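General Secretion Pathway Protein (Vibrio vulnificus, PDB 4G54) probably binds peptidoglycan as part of the periplasmic region of EpsAB, a fusion protein of the type II secretion system. Local coordinates at residues 91-96 with 103-108; 79-84 with 116-121; 22-27 with 109-114; 37-42 with 227-232; 71-76 with 95-100. One frame throughout, in Å; residues are numbered along the deposited sequence.

Interaction 1. Residues 91-96 with 103-108; sequences YVVLLE and VLLTGE
Val93 and Leu105 form a hydrogen-bonded antiparallel pair in the beta hairpin of strands 88-97 and 101-105, within the sheet of the peptidase C39-like domain. Val93 N lies 2.9 Å from Leu105 O, and the return bond from Leu105 N to Val93 O measures 2.8 Å. Toward the hairpin turn the register slips by one residue: Leu95 N donates to Val103 O, whereas Val103 N donates to Glu96 O, so two residues of one strand face one of the other in a classic beta bulge. The tight part is the buried pairing. Val92 CG2, anti to the backbone N, comes within 3.3 Å of Leu105 O, and its side chain crosses that of Leu104 at about a right angle. On that same face of the sheet Leu94 CD1 meets Leu104 CD2 at 4.0 Å. The other face carries Val93 and Leu105, both covered by Leu40 of helix 30-40. At the bulge packing stays close, Glu96 CG touching Val103 CG2 at 3.6 Å; only the Glu96 carboxylate, salt-bridged to Arg101, forms a solvent side. The loose end is Thr106 to the exposed Glu108, where pairing stops. Thr106 CG2 still grazes Val92 CG2, while its OG1 accepts from Gln109 N and, closing an ST turn, from Glu108 N at 3.1 Å.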
# COMPACT_ATOMS: atom_id res chain seq x y z
N TYR A 91 0.47 13.64 -11.70
CA TYR A 91 0.39 12.54 -10.72
C TYR A 91 1.55 12.77 -9.74
O TYR A 91 2.64 13.05 -10.15
CB TYR A 91 0.61 11.17 -11.44
CG TYR A 91 -0.53 10.89 -12.39
CD1 TYR A 91 -0.50 11.35 -13.72
CD2 TYR A 91 -1.68 10.22 -11.91
CE1 TYR A 91 -1.58 11.14 -14.55
CE2 TYR A 91 -2.80 9.97 -12.76
CZ TYR A 91 -2.73 10.43 -14.09
OH TYR A 91 -3.75 10.24 -14.97
N VAL A 92 1.28 12.65 -8.44
CA VAL A 92 2.32 12.88 -7.43
C VAL A 92 2.16 11.83 -6.31
O VAL A 92 1.06 11.35 -6.07
CB VAL A 92 2.24 14.34 -6.88
CG1 VAL A 92 0.96 14.58 -6.02
CG2 VAL A 92 3.45 14.68 -6.14
N VAL A 93 3.27 11.37 -5.76
CA VAL A 93 3.21 10.41 -4.67
C VAL A 93 2.93 11.10 -3.38
O VAL A 93 3.62 12.06 -3.00
CB VAL A 93 4.49 9.53 -4.59
CG1 VAL A 93 4.50 8.72 -3.28
CG2 VAL A 93 4.54 8.62 -5.84
N LEU A 94 1.90 10.60 -2.65
CA LEU A 94 1.68 11.07 -1.26
C LEU A 94 2.45 10.12 -0.38
O LEU A 94 2.17 8.92 -0.31
CB LEU A 94 0.16 10.99 -0.93
CG LEU A 94 -0.20 11.27 0.54
CD1 LEU A 94 0.00 12.70 0.85
CD2 LEU A 94 -1.69 10.91 0.76
N LEU A 95 3.41 10.68 0.38
CA LEU A 95 4.23 9.87 1.27
C LEU A 95 3.64 9.89 2.63
O LEU A 95 3.64 8.81 3.28
CB LEU A 95 5.72 10.43 1.30
CG LEU A 95 6.68 9.79 2.28
CD1 LEU A 95 6.99 8.35 1.85
CD2 LEU A 95 7.99 10.65 2.26
N GLU A 96 3.28 11.07 3.16
CA GLU A 96 2.61 11.08 4.48
C GLU A 96 1.62 12.22 4.54
O GLU A 96 1.67 13.11 3.75
CB GLU A 96 3.57 11.13 5.62
CG GLU A 96 4.51 12.27 5.56
CD GLU A 96 5.58 12.11 6.71
OE1 GLU A 96 6.78 12.04 6.46
OE2 GLU A 96 5.13 12.03 7.89
N VAL A 103 3.03 15.43 2.58
CA VAL A 103 4.39 15.36 1.99
C VAL A 103 4.28 14.63 0.68
O VAL A 103 3.75 13.53 0.58
CB VAL A 103 5.41 14.66 2.92
CG1 VAL A 103 6.78 14.51 2.21
CG2 VAL A 103 5.48 15.50 4.18
N LEU A 104 4.71 15.31 -0.39
CA LEU A 104 4.55 14.83 -1.78
C LEU A 104 5.92 14.54 -2.40
O LEU A 104 6.89 15.27 -2.16
CB LEU A 104 3.84 15.89 -2.59
CG LEU A 104 2.46 16.30 -2.04
CD1 LEU A 104 1.89 17.33 -3.03
CD2 LEU A 104 1.58 15.06 -1.90
N LEU A 105 5.98 13.50 -3.21
CA LEU A 105 7.20 13.13 -4.01
C LEU A 105 6.87 13.22 -5.49
O LEU A 105 5.95 12.57 -5.96
CB LEU A 105 7.69 11.74 -3.63
CG LEU A 105 7.88 11.47 -2.14
CD1 LEU A 105 8.28 9.98 -1.91
CD2 LEU A 105 9.03 12.32 -1.59
N THR A 106 7.65 14.01 -6.25
CA THR A 106 7.30 14.36 -7.63
C THR A 106 8.12 13.57 -8.63
O THR A 106 7.93 13.71 -9.84
CB THR A 106 7.53 15.87 -7.93
OG1 THR A 106 8.99 16.07 -7.96
CG2 THR A 106 6.92 16.80 -6.92
N GLY A 107 9.04 12.71 -8.18
CA GLY A 107 10.02 12.09 -9.09
C GLY A 107 11.36 12.88 -9.13
O GLY A 107 12.40 12.37 -9.52
N GLU A 108 11.29 14.12 -8.65
CA GLU A 108 12.48 14.99 -8.54
C GLU A 108 12.63 15.70 -7.23
O GLU A 108 13.77 15.98 -6.83
CB GLU A 108 12.49 15.99 -9.69
CG GLU A 108 13.01 15.21 -10.96
CD GLU A 108 14.40 14.48 -10.83
OE1 GLU A 108 14.49 13.26 -11.23
OE2 GLU A 108 15.39 15.10 -10.35

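Interaction 2. Residues 79-84 with 116-121; sequences LLLTLQ and SQLMSL
The flat groups that meet between Gln84 and Leu121 are peptides, for no aromatic ring takes part: the N-H of Gln84 bonds to the carbonyl of Leu121. The motif is a helix laid across an antiparallel sheet, with the short axes of strand 79-84 and helix 116-121 at 72° and 8.1 Å apart at their closest. Gln84 N to Leu121 O is a short bond of 2.8 Å, bent little from linear (168°). The same oxygen is touched by Leu83 CA at 3.4 Å, a CA-H...O contact, so one acceptor receives two neighbouring residues of the strand. Deeper in, the joint is made of leucines. Leu118 CG stands anti to the backbone N (chi1 175°), and beyond it CD1 meets Leu81 CD1 at 3.7 Å, the two side chains crossing at about a right angle. Leu83 CD2 leans against Leu121 CB more loosely, at 4.2 Å. Leu72 and Trp69 of helix 69-73 close over this apolar layer, one resting on Leu81 and the other on Leu118. Near the last residues of the strand segment a water lies within bonding distance of Gln84 O and Ser120 O, though it has more acceptors around it than protons to give. On the helix itself, Ser120 OG turns back and donates to Gln117 O at 2.8 Å.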
# COMPACT_ATOMS: atom_id res chain seq x y z
N LEU A 79 0.28 6.61 -1.45
CA LEU A 79 -0.66 6.53 -2.58
C LEU A 79 -0.18 7.40 -3.68
O LEU A 79 0.67 8.36 -3.46
CB LEU A 79 -2.06 7.15 -2.12
CG LEU A 79 -2.76 6.32 -1.06
CD1 LEU A 79 -4.02 7.03 -0.65
CD2 LEU A 79 -3.18 4.93 -1.53
N LEU A 80 -0.72 7.20 -4.91
CA LEU A 80 -0.44 8.16 -6.02
C LEU A 80 -1.68 9.08 -6.17
O LEU A 80 -2.81 8.52 -6.28
CB LEU A 80 -0.21 7.39 -7.32
CG LEU A 80 0.19 8.29 -8.53
CD1 LEU A 80 1.68 8.80 -8.34
CD2 LEU A 80 0.10 7.40 -9.80
N LEU A 81 -1.47 10.40 -6.07
CA LEU A 81 -2.61 11.33 -6.15
C LEU A 81 -2.71 11.78 -7.61
O LEU A 81 -1.72 12.12 -8.25
CB LEU A 81 -2.36 12.59 -5.29
CG LEU A 81 -2.11 12.28 -3.82
CD1 LEU A 81 -2.03 13.64 -3.11
CD2 LEU A 81 -3.19 11.39 -3.23
N THR A 82 -3.92 11.85 -8.16
CA THR A 82 -4.15 12.47 -9.47
C THR A 82 -4.42 13.92 -9.20
O THR A 82 -5.43 14.26 -8.50
CB THR A 82 -5.35 11.79 -10.19
OG1 THR A 82 -5.10 10.37 -10.37
CG2 THR A 82 -5.56 12.44 -11.62
N LEU A 83 -3.63 14.80 -9.83
CA LEU A 83 -3.89 16.26 -9.72
C LEU A 83 -4.55 16.73 -11.04
O LEU A 83 -4.24 16.20 -12.12
CB LEU A 83 -2.60 17.00 -9.44
CG LEU A 83 -1.83 16.55 -8.17
CD1 LEU A 83 -0.64 17.52 -7.92
CD2 LEU A 83 -2.76 16.50 -6.98
N GLN A 84 -5.50 17.65 -10.95
CA GLN A 84 -6.21 18.09 -12.16
C GLN A 84 -6.19 19.62 -12.10
O GLN A 84 -6.37 20.20 -11.03
CB GLN A 84 -7.66 17.48 -12.30
CG GLN A 84 -7.94 16.16 -11.44
CD GLN A 84 -8.98 15.09 -11.97
OE1 GLN A 84 -9.57 15.24 -13.07
NE2 GLN A 84 -9.18 13.97 -11.16
N SER A 116 -5.00 23.52 1.97
CA SER A 116 -5.48 24.41 0.93
C SER A 116 -4.80 24.15 -0.42
O SER A 116 -5.47 24.04 -1.45
CB SER A 116 -5.32 25.85 1.36
OG SER A 116 -5.82 26.71 0.38
N GLN A 117 -3.48 23.98 -0.42
CA GLN A 117 -2.78 23.78 -1.70
C GLN A 117 -3.21 22.45 -2.29
O GLN A 117 -3.51 22.37 -3.52
CB GLN A 117 -1.31 23.78 -1.45
CG GLN A 117 -0.72 25.13 -1.21
CD GLN A 117 0.78 25.00 -0.85
OE1 GLN A 117 1.12 24.42 0.20
NE2 GLN A 117 1.66 25.42 -1.75
N LEU A 118 -3.24 21.40 -1.45
CA LEU A 118 -3.70 20.10 -1.97
C LEU A 118 -5.12 20.14 -2.59
O LEU A 118 -5.38 19.67 -3.73
CB LEU A 118 -3.69 19.02 -0.84
CG LEU A 118 -4.27 17.68 -1.29
CD1 LEU A 118 -3.37 16.97 -2.35
CD2 LEU A 118 -4.31 16.85 -0.00
N MET A 119 -6.03 20.76 -1.88
CA MET A 119 -7.41 20.75 -2.33
C MET A 119 -7.66 21.55 -3.57
O MET A 119 -8.66 21.27 -4.29
CB MET A 119 -8.35 21.14 -1.15
CG MET A 119 -8.35 20.07 -0.01
SD MET A 119 -8.37 18.25 -0.37
CE MET A 119 -7.41 17.71 0.94
N SER A 120 -6.79 22.54 -3.85
CA SER A 120 -6.93 23.30 -5.07
C SER A 120 -6.60 22.49 -6.36
O SER A 120 -7.10 22.84 -7.44
CB SER A 120 -6.12 24.60 -4.91
OG SER A 120 -4.76 24.28 -5.09
N LEU A 121 -5.92 21.35 -6.20
CA LEU A 121 -5.42 20.59 -7.32
C LEU A 121 -5.95 19.13 -7.28
O LEU A 121 -5.99 18.46 -8.31
CB LEU A 121 -3.89 20.56 -7.24
CG LEU A 121 -3.21 21.95 -7.56
CD1 LEU A 121 -1.72 21.79 -7.64
CD2 LEU A 121 -3.74 22.55 -8.88
O HOH W 1 -8.65 20.80 -9.25

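Interaction 3. Residues 22-27 with 109-114; sequences SAVARM and QRLTFT
Val24 and Leu111 lie where a 3-10 turn, residues 22-24, passes strand 110-114 with CA atoms 7.6 Å apart, too far for backbone pairing. The turn keeps its own bond, Ala25 N to Ser22 O, and meets the strand through side chains. Val24 and Phe113 reach toward each other tip to tip, and the fork of the valine straddles the para position of the ring. A chi1 of -130°, off the usual staggered values, places Val24 CG1, which lies 3.7 Å from Phe113 CZ. The other methyl, Val24 CG2, comes to 3.5 Å from Phe113 CZ. Leu111 CD1 packs beside them, 4.0 Å from Val24 CA and 4.2 Å from Ala23 CB. Further out, with its chain extended beyond CG, the exposed Gln109 brings NE2 to 3.6 Å from Ala23 CB. Leu104 of strand 101-105 touches both Val24 and Phe113, while Arg26 bonds through NH1 to Thr106 O. With no hydrogen bond across it, the contact depends mainly on apolar packing: the N-terminal loop covers Leu111 and Phe113 of a strand that is outermost in the sheet within this chain.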
# COMPACT_ATOMS: atom_id res chain seq x y z
N SER A 22 3.92 24.49 -10.41
CA SER A 22 4.22 23.61 -11.55
C SER A 22 5.17 22.40 -11.19
O SER A 22 5.14 21.38 -11.85
CB SER A 22 4.67 24.41 -12.80
OG SER A 22 6.03 24.82 -12.72
N ALA A 23 6.01 22.55 -10.15
CA ALA A 23 6.89 21.44 -9.70
C ALA A 23 6.09 20.20 -9.32
O ALA A 23 6.62 19.08 -9.47
CB ALA A 23 7.72 21.85 -8.53
N VAL A 24 4.87 20.37 -8.79
CA VAL A 24 4.11 19.20 -8.31
C VAL A 24 3.67 18.35 -9.42
O VAL A 24 3.37 17.15 -9.19
CB VAL A 24 2.76 19.51 -7.63
CG1 VAL A 24 2.65 18.77 -6.29
CG2 VAL A 24 2.40 20.94 -7.61
N ALA A 25 3.54 18.95 -10.61
CA ALA A 25 2.97 18.33 -11.80
C ALA A 25 4.00 17.78 -12.76
O ALA A 25 3.76 17.72 -13.98
CB ALA A 25 2.10 19.35 -12.54
N ARG A 26 5.17 17.39 -12.26
CA ARG A 26 6.18 16.79 -13.09
C ARG A 26 5.80 15.49 -13.87
O ARG A 26 6.17 15.34 -15.05
CB ARG A 26 7.40 16.51 -12.21
CG ARG A 26 8.45 15.87 -13.00
CD ARG A 26 9.79 15.82 -12.29
NE ARG A 26 10.68 14.97 -13.06
CZ ARG A 26 10.62 13.63 -13.11
NH1 ARG A 26 9.73 12.95 -12.39
NH2 ARG A 26 11.48 12.97 -13.88
N MET A 27 5.19 14.52 -13.18
CA MET A 27 4.89 13.22 -13.75
C MET A 27 3.55 13.33 -14.41
O MET A 27 2.52 13.68 -13.77
CB MET A 27 4.83 12.13 -12.66
CG MET A 27 6.21 11.93 -12.06
SD MET A 27 6.43 10.56 -10.93
CE MET A 27 5.34 11.04 -9.55
N GLN A 109 11.54 16.07 -6.62
CA GLN A 109 11.57 16.84 -5.39
C GLN A 109 10.67 16.27 -4.31
O GLN A 109 9.62 15.70 -4.61
CB GLN A 109 11.08 18.28 -5.66
CG GLN A 109 11.96 19.01 -6.65
CD GLN A 109 11.38 20.40 -6.92
OE1 GLN A 109 11.25 21.23 -6.01
NE2 GLN A 109 11.06 20.65 -8.17
N ARG A 110 11.08 16.43 -3.07
CA ARG A 110 10.14 16.32 -1.95
C ARG A 110 9.53 17.68 -1.59
O ARG A 110 10.26 18.63 -1.22
CB ARG A 110 10.91 15.73 -0.77
CG ARG A 110 10.07 15.52 0.46
CD ARG A 110 11.05 15.10 1.65
NE ARG A 110 10.39 14.45 2.80
CZ ARG A 110 10.51 13.18 3.21
NH1 ARG A 110 11.28 12.27 2.60
NH2 ARG A 110 9.81 12.83 4.28
N LEU A 111 8.21 17.78 -1.72
CA LEU A 111 7.41 19.00 -1.42
C LEU A 111 6.41 18.82 -0.28
O LEU A 111 5.87 17.75 -0.07
CB LEU A 111 6.55 19.42 -2.65
CG LEU A 111 7.34 19.47 -3.95
CD1 LEU A 111 6.45 19.81 -5.14
CD2 LEU A 111 8.50 20.40 -3.85
N THR A 112 6.15 19.91 0.46
CA THR A 112 5.12 19.90 1.48
C THR A 112 4.01 20.83 1.02
O THR A 112 4.29 22.00 0.68
CB THR A 112 5.67 20.36 2.84
OG1 THR A 112 6.60 19.36 3.27
CG2 THR A 112 4.57 20.39 3.89
N PHE A 113 2.79 20.35 1.02
CA PHE A 113 1.62 21.19 0.64
C PHE A 113 0.76 21.31 1.85
O PHE A 113 0.53 20.33 2.58
CB PHE A 113 0.84 20.39 -0.41
CG PHE A 113 1.01 20.88 -1.82
CD1 PHE A 113 2.15 21.53 -2.23
CD2 PHE A 113 0.03 20.55 -2.75
CE1 PHE A 113 2.28 21.93 -3.56
CE2 PHE A 113 0.16 20.95 -4.07
CZ PHE A 113 1.28 21.69 -4.43
N THR A 114 0.15 22.51 2.02
CA THR A 114 -0.91 22.66 3.00
C THR A 114 -2.21 22.00 2.48
O THR A 114 -2.31 21.64 1.31
CB THR A 114 -1.23 24.15 3.21
OG1 THR A 114 -1.73 24.70 1.99
CG2 THR A 114 0.03 24.92 3.58

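Interaction 4. Residues 37-42 with 227-232; sequences LYKLWG and PEFPSL
Phe229 lies against Lys39 in the last turn of helix 30-40, and their side chains cross at about a right angle. Lys39 CB sits over the centre of the ring, 3.9 Å from the centroid and 7° off the normal, a CH-pi contact. Farther along the extended chain, Lys39 CD reaches Phe229 CD2 at 3.7 Å. Leu40 CD1 approaches CZ obliquely at 3.9 Å, and a water lies in the ring plane at the edge. Leu232 makes the second patch: its CD1 packs 3.9 Å from Gly42 C and 4.0 Å from Lys39 O. What positions these groups is the helix end. Gly42 leaves the helix with positive phi (91°) in a Schellman motif, its N bonded to Lys39 O at 2.8 Å, so that the carbonyl touched by Leu232 is also part of the cap. The backbone of Gly42 then bonds to Ala233, where strands 43-44 and 233-234 pair in parallel, and this fixes the C-terminal segment beside the helix. The lysine ammonium goes beyond the ring: Lys39 NZ forms a salt bridge with Glu36 and donates to the water at the ring edge, 3.2 Å away, which also lies near Pro227 O. Division of labour along one side chain follows: the methylenes of Lys39 serve as an apolar surface for Phe229, while its charge is met by carboxylate and water at the solvent side.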
# COMPACT_ATOMS: atom_id res chain seq x y z
N LEU A 37 5.96 5.11 -7.40
CA LEU A 37 5.38 4.52 -6.17
C LEU A 37 5.95 3.14 -5.90
O LEU A 37 6.26 2.81 -4.75
CB LEU A 37 3.84 4.53 -6.34
CG LEU A 37 3.06 4.05 -5.12
CD1 LEU A 37 3.41 4.95 -3.98
CD2 LEU A 37 1.54 4.14 -5.44
N TYR A 38 6.20 2.36 -6.95
CA TYR A 38 6.83 1.05 -6.71
C TYR A 38 8.26 1.22 -6.15
O TYR A 38 8.70 0.38 -5.34
CB TYR A 38 6.96 0.26 -7.99
CG TYR A 38 5.75 -0.61 -8.33
CD1 TYR A 38 4.88 -0.24 -9.33
CD2 TYR A 38 5.47 -1.81 -7.62
CE1 TYR A 38 3.76 -1.15 -9.69
CE2 TYR A 38 4.41 -2.60 -7.89
CZ TYR A 38 3.59 -2.31 -8.94
OH TYR A 38 2.53 -3.13 -9.22
N LYS A 39 8.97 2.26 -6.52
CA LYS A 39 10.32 2.39 -5.97
C LYS A 39 10.27 2.56 -4.42
O LYS A 39 11.19 2.15 -3.70
CB LYS A 39 10.99 3.62 -6.52
CG LYS A 39 11.23 3.61 -7.98
CD LYS A 39 12.10 4.87 -8.38
CE LYS A 39 11.91 5.13 -9.85
NZ LYS A 39 12.60 6.40 -10.26
N LEU A 40 9.23 3.24 -3.89
CA LEU A 40 9.07 3.41 -2.45
C LEU A 40 8.91 2.09 -1.75
O LEU A 40 9.31 1.96 -0.59
CB LEU A 40 7.81 4.25 -2.12
CG LEU A 40 7.99 5.71 -1.87
CD1 LEU A 40 8.29 6.25 -3.16
CD2 LEU A 40 6.71 6.35 -1.30
N TRP A 41 8.36 1.09 -2.45
CA TRP A 41 8.27 -0.24 -1.89
C TRP A 41 9.55 -1.05 -2.12
O TRP A 41 9.68 -2.23 -1.69
CB TRP A 41 7.05 -0.96 -2.50
CG TRP A 41 5.74 -0.38 -2.05
CD1 TRP A 41 5.02 0.53 -2.66
CD2 TRP A 41 5.01 -0.78 -0.89
NE1 TRP A 41 3.84 0.80 -1.98
CE2 TRP A 41 3.81 -0.02 -0.87
CE3 TRP A 41 5.25 -1.72 0.12
CZ2 TRP A 41 2.80 -0.18 0.17
CZ3 TRP A 41 4.29 -1.87 1.14
CH2 TRP A 41 3.12 -1.09 1.16
N GLY A 42 10.56 -0.45 -2.77
CA GLY A 42 11.82 -1.16 -3.04
C GLY A 42 11.91 -1.91 -4.36
O GLY A 42 12.89 -2.72 -4.54
N PRO A 227 15.61 12.44 -4.71
CA PRO A 227 15.01 11.34 -5.45
C PRO A 227 15.87 10.13 -5.70
O PRO A 227 15.46 9.24 -6.46
CB PRO A 227 14.62 11.97 -6.81
CG PRO A 227 15.73 13.08 -6.99
CD PRO A 227 15.99 13.59 -5.59
N GLU A 228 17.02 10.08 -5.03
CA GLU A 228 17.87 8.92 -5.15
C GLU A 228 17.21 7.80 -4.32
O GLU A 228 16.71 8.05 -3.21
CB GLU A 228 19.33 9.18 -4.62
CG GLU A 228 20.07 10.46 -5.14
CD GLU A 228 20.15 10.58 -6.71
OE1 GLU A 228 21.19 10.15 -7.30
OE2 GLU A 228 19.18 11.11 -7.33
N PHE A 229 17.29 6.61 -4.89
CA PHE A 229 16.93 5.33 -4.28
C PHE A 229 18.14 4.41 -4.32
O PHE A 229 19.03 4.50 -5.20
CB PHE A 229 15.71 4.63 -4.99
CG PHE A 229 14.40 5.28 -4.68
CD1 PHE A 229 13.73 4.96 -3.50
CD2 PHE A 229 13.93 6.28 -5.49
CE1 PHE A 229 12.56 5.63 -3.14
CE2 PHE A 229 12.70 6.91 -5.17
CZ PHE A 229 12.05 6.62 -3.97
N PRO A 230 18.18 3.47 -3.35
CA PRO A 230 19.17 2.45 -3.39
C PRO A 230 18.74 1.46 -4.48
O PRO A 230 17.70 1.63 -5.13
CB PRO A 230 19.10 1.84 -1.97
CG PRO A 230 17.57 2.01 -1.59
CD PRO A 230 17.08 3.22 -2.38
N SER A 231 19.59 0.49 -4.72
CA SER A 231 19.35 -0.54 -5.70
C SER A 231 17.97 -1.20 -5.47
O SER A 231 17.61 -1.55 -4.35
CB SER A 231 20.45 -1.58 -5.58
OG SER A 231 21.59 -1.07 -4.84
N LEU A 232 17.20 -1.29 -6.53
CA LEU A 232 15.83 -1.85 -6.46
C LEU A 232 15.81 -3.32 -6.76
O LEU A 232 16.72 -3.82 -7.46
CB LEU A 232 14.97 -1.11 -7.47
CG LEU A 232 14.30 0.24 -7.33
CD1 LEU A 232 14.18 0.81 -5.92
CD2 LEU A 232 14.70 1.21 -8.45
O HOH W 2 13.10 8.81 -8.27

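Interaction 5. Residues 71-76 with 95-100; sequences ELQQTP and LEVDPE
In the beta hairpin of strands 88-97 and 101-105, whose connection holds an Asx turn at Asp98, Val97 meets Gln73 and packs the end of strand 88-97 against the end of helix 69-73, where the hairpin turns. Val97 points at the helix and uses both branches. CG1, between the backbone N and the carbonyl carbon (chi1 52°), packs against two carbonyl oxygens, 3.6 Å from Leu72 O and 3.8 Å from Gln73 O. CG2 packs 3.9 Å from Gln73 CG, the two side chains crossing at about a right angle. Thr75 CG2 adds a looser touch on Val97 CG1, at 4.2 Å; its hydroxyl bonds instead to His77 O. The side chains of Gln73 and Pro99 also cross at about a right angle. The Asx turn carries this proline: Glu100 N donates to Asp98 OD1 at 2.8 Å from the anti side, somewhat out of the carboxylate plane, and Arg101 N bonds to that same oxygen. No direct hydrogen bond joins helix and strand. A water does so, giving one proton to Gln73 O at 2.6 Å and the other to Val97 O at 2.9 Å. Two backbone carbonyls, which could not bond to one another, are thus satisfied through a shared donor, and the polar bridge complements the methyl packing of Val97 beside it.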
# COMPACT_ATOMS: atom_id res chain seq x y z
N GLU A 71 -10.82 10.45 4.35
CA GLU A 71 -10.33 9.10 4.00
C GLU A 71 -8.83 9.13 3.65
O GLU A 71 -8.07 8.23 4.08
CB GLU A 71 -11.14 8.50 2.85
CG GLU A 71 -12.55 8.15 3.24
CD GLU A 71 -13.50 7.93 2.06
OE1 GLU A 71 -13.27 8.41 0.93
OE2 GLU A 71 -14.54 7.23 2.29
N LEU A 72 -8.36 10.17 2.97
CA LEU A 72 -6.99 10.23 2.56
C LEU A 72 -6.13 10.27 3.83
O LEU A 72 -5.10 9.61 3.93
CB LEU A 72 -6.78 11.51 1.72
CG LEU A 72 -5.36 11.58 1.12
CD1 LEU A 72 -5.30 10.49 0.03
CD2 LEU A 72 -5.10 12.92 0.48
N GLN A 73 -6.56 10.99 4.83
CA GLN A 73 -5.78 11.07 6.07
C GLN A 73 -5.61 9.74 6.75
O GLN A 73 -4.62 9.62 7.53
CB GLN A 73 -6.46 12.02 7.08
CG GLN A 73 -6.29 13.48 6.65
CD GLN A 73 -7.17 14.39 7.52
OE1 GLN A 73 -8.30 14.85 7.12
NE2 GLN A 73 -6.69 14.63 8.72
N GLN A 74 -6.49 8.75 6.49
CA GLN A 74 -6.40 7.46 7.16
C GLN A 74 -5.55 6.48 6.39
O GLN A 74 -5.50 5.30 6.76
CB GLN A 74 -7.82 6.87 7.29
CG GLN A 74 -8.84 7.78 7.97
CD GLN A 74 -8.61 7.91 9.44
OE1 GLN A 74 -7.46 7.86 9.93
NE2 GLN A 74 -9.71 8.07 10.19
N THR A 75 -4.96 6.93 5.29
CA THR A 75 -4.23 5.87 4.47
C THR A 75 -3.12 5.20 5.26
O THR A 75 -2.29 5.91 5.86
CB THR A 75 -3.73 6.40 3.14
OG1 THR A 75 -3.26 5.30 2.34
CG2 THR A 75 -2.65 7.43 3.27
N PRO A 76 -3.11 3.87 5.14
CA PRO A 76 -2.06 3.14 5.92
C PRO A 76 -0.72 3.07 5.16
O PRO A 76 0.29 2.55 5.74
CB PRO A 76 -2.68 1.73 6.08
CG PRO A 76 -3.54 1.59 4.87
CD PRO A 76 -4.15 2.94 4.63
N LEU A 95 3.41 10.68 0.38
CA LEU A 95 4.23 9.87 1.27
C LEU A 95 3.64 9.89 2.63
O LEU A 95 3.64 8.81 3.28
CB LEU A 95 5.72 10.43 1.30
CG LEU A 95 6.68 9.79 2.28
CD1 LEU A 95 6.99 8.35 1.85
CD2 LEU A 95 7.99 10.65 2.26
N GLU A 96 3.28 11.07 3.16
CA GLU A 96 2.61 11.08 4.48
C GLU A 96 1.62 12.22 4.54
O GLU A 96 1.67 13.11 3.75
CB GLU A 96 3.57 11.13 5.62
CG GLU A 96 4.51 12.27 5.56
CD GLU A 96 5.58 12.11 6.71
OE1 GLU A 96 6.78 12.04 6.46
OE2 GLU A 96 5.13 12.03 7.89
N VAL A 97 0.77 12.16 5.54
CA VAL A 97 -0.36 13.08 5.60
C VAL A 97 -0.75 13.29 7.04
O VAL A 97 -0.73 12.33 7.85
CB VAL A 97 -1.58 12.56 4.80
CG1 VAL A 97 -2.01 11.07 5.20
CG2 VAL A 97 -2.78 13.54 4.96
N ASP A 98 -1.08 14.54 7.37
CA ASP A 98 -1.66 14.85 8.71
C ASP A 98 -2.73 15.93 8.48
O ASP A 98 -2.93 16.32 7.33
CB ASP A 98 -0.59 15.16 9.77
CG ASP A 98 0.09 16.52 9.57
OD1 ASP A 98 -0.53 17.45 9.00
OD2 ASP A 98 1.23 16.69 10.10
N PRO A 99 -3.49 16.35 9.51
CA PRO A 99 -4.55 17.36 9.24
C PRO A 99 -4.10 18.67 8.63
O PRO A 99 -4.95 19.38 8.05
CB PRO A 99 -5.11 17.65 10.64
CG PRO A 99 -4.93 16.33 11.30
CD PRO A 99 -3.63 15.79 10.87
N GLU A 100 -2.82 18.98 8.75
CA GLU A 100 -2.36 20.27 8.29
C GLU A 100 -1.56 20.29 6.96
O GLU A 100 -1.51 21.35 6.29
CB GLU A 100 -1.52 20.93 9.41
CG GLU A 100 -2.34 21.35 10.67
CD GLU A 100 -1.42 21.92 11.75
OE1 GLU A 100 -0.21 21.59 11.73
OE2 GLU A 100 -1.87 22.72 12.60
O HOH W 3 -3.29 11.42 8.93

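Overall arrangement
Interactions 1 and 2 are buried and share one antiparallel sheet: strands 79-85 and 88-97 are neighbours, joined by backbone bonds such as Leu94 with Leu79. Interaction 3, partly buried, lays a loop on strand 110-114, outermost in that sheet within the chain, and its Val24 touches Leu83 of interaction 2. Interactions 4 and 5 lie at the surface, about 21 Å apart between centres; Leu40 of interaction 4 touches Leu95, a residue common to the segments of interactions 1 and 5. The chemistry changes with place. Strand pairing dominates interaction 1, leucine packing with a single backbone bond interaction 2, mainly apolar contact interaction 3. The two surface contacts make no direct hydrogen bond, and each has a water beside its apolar packing.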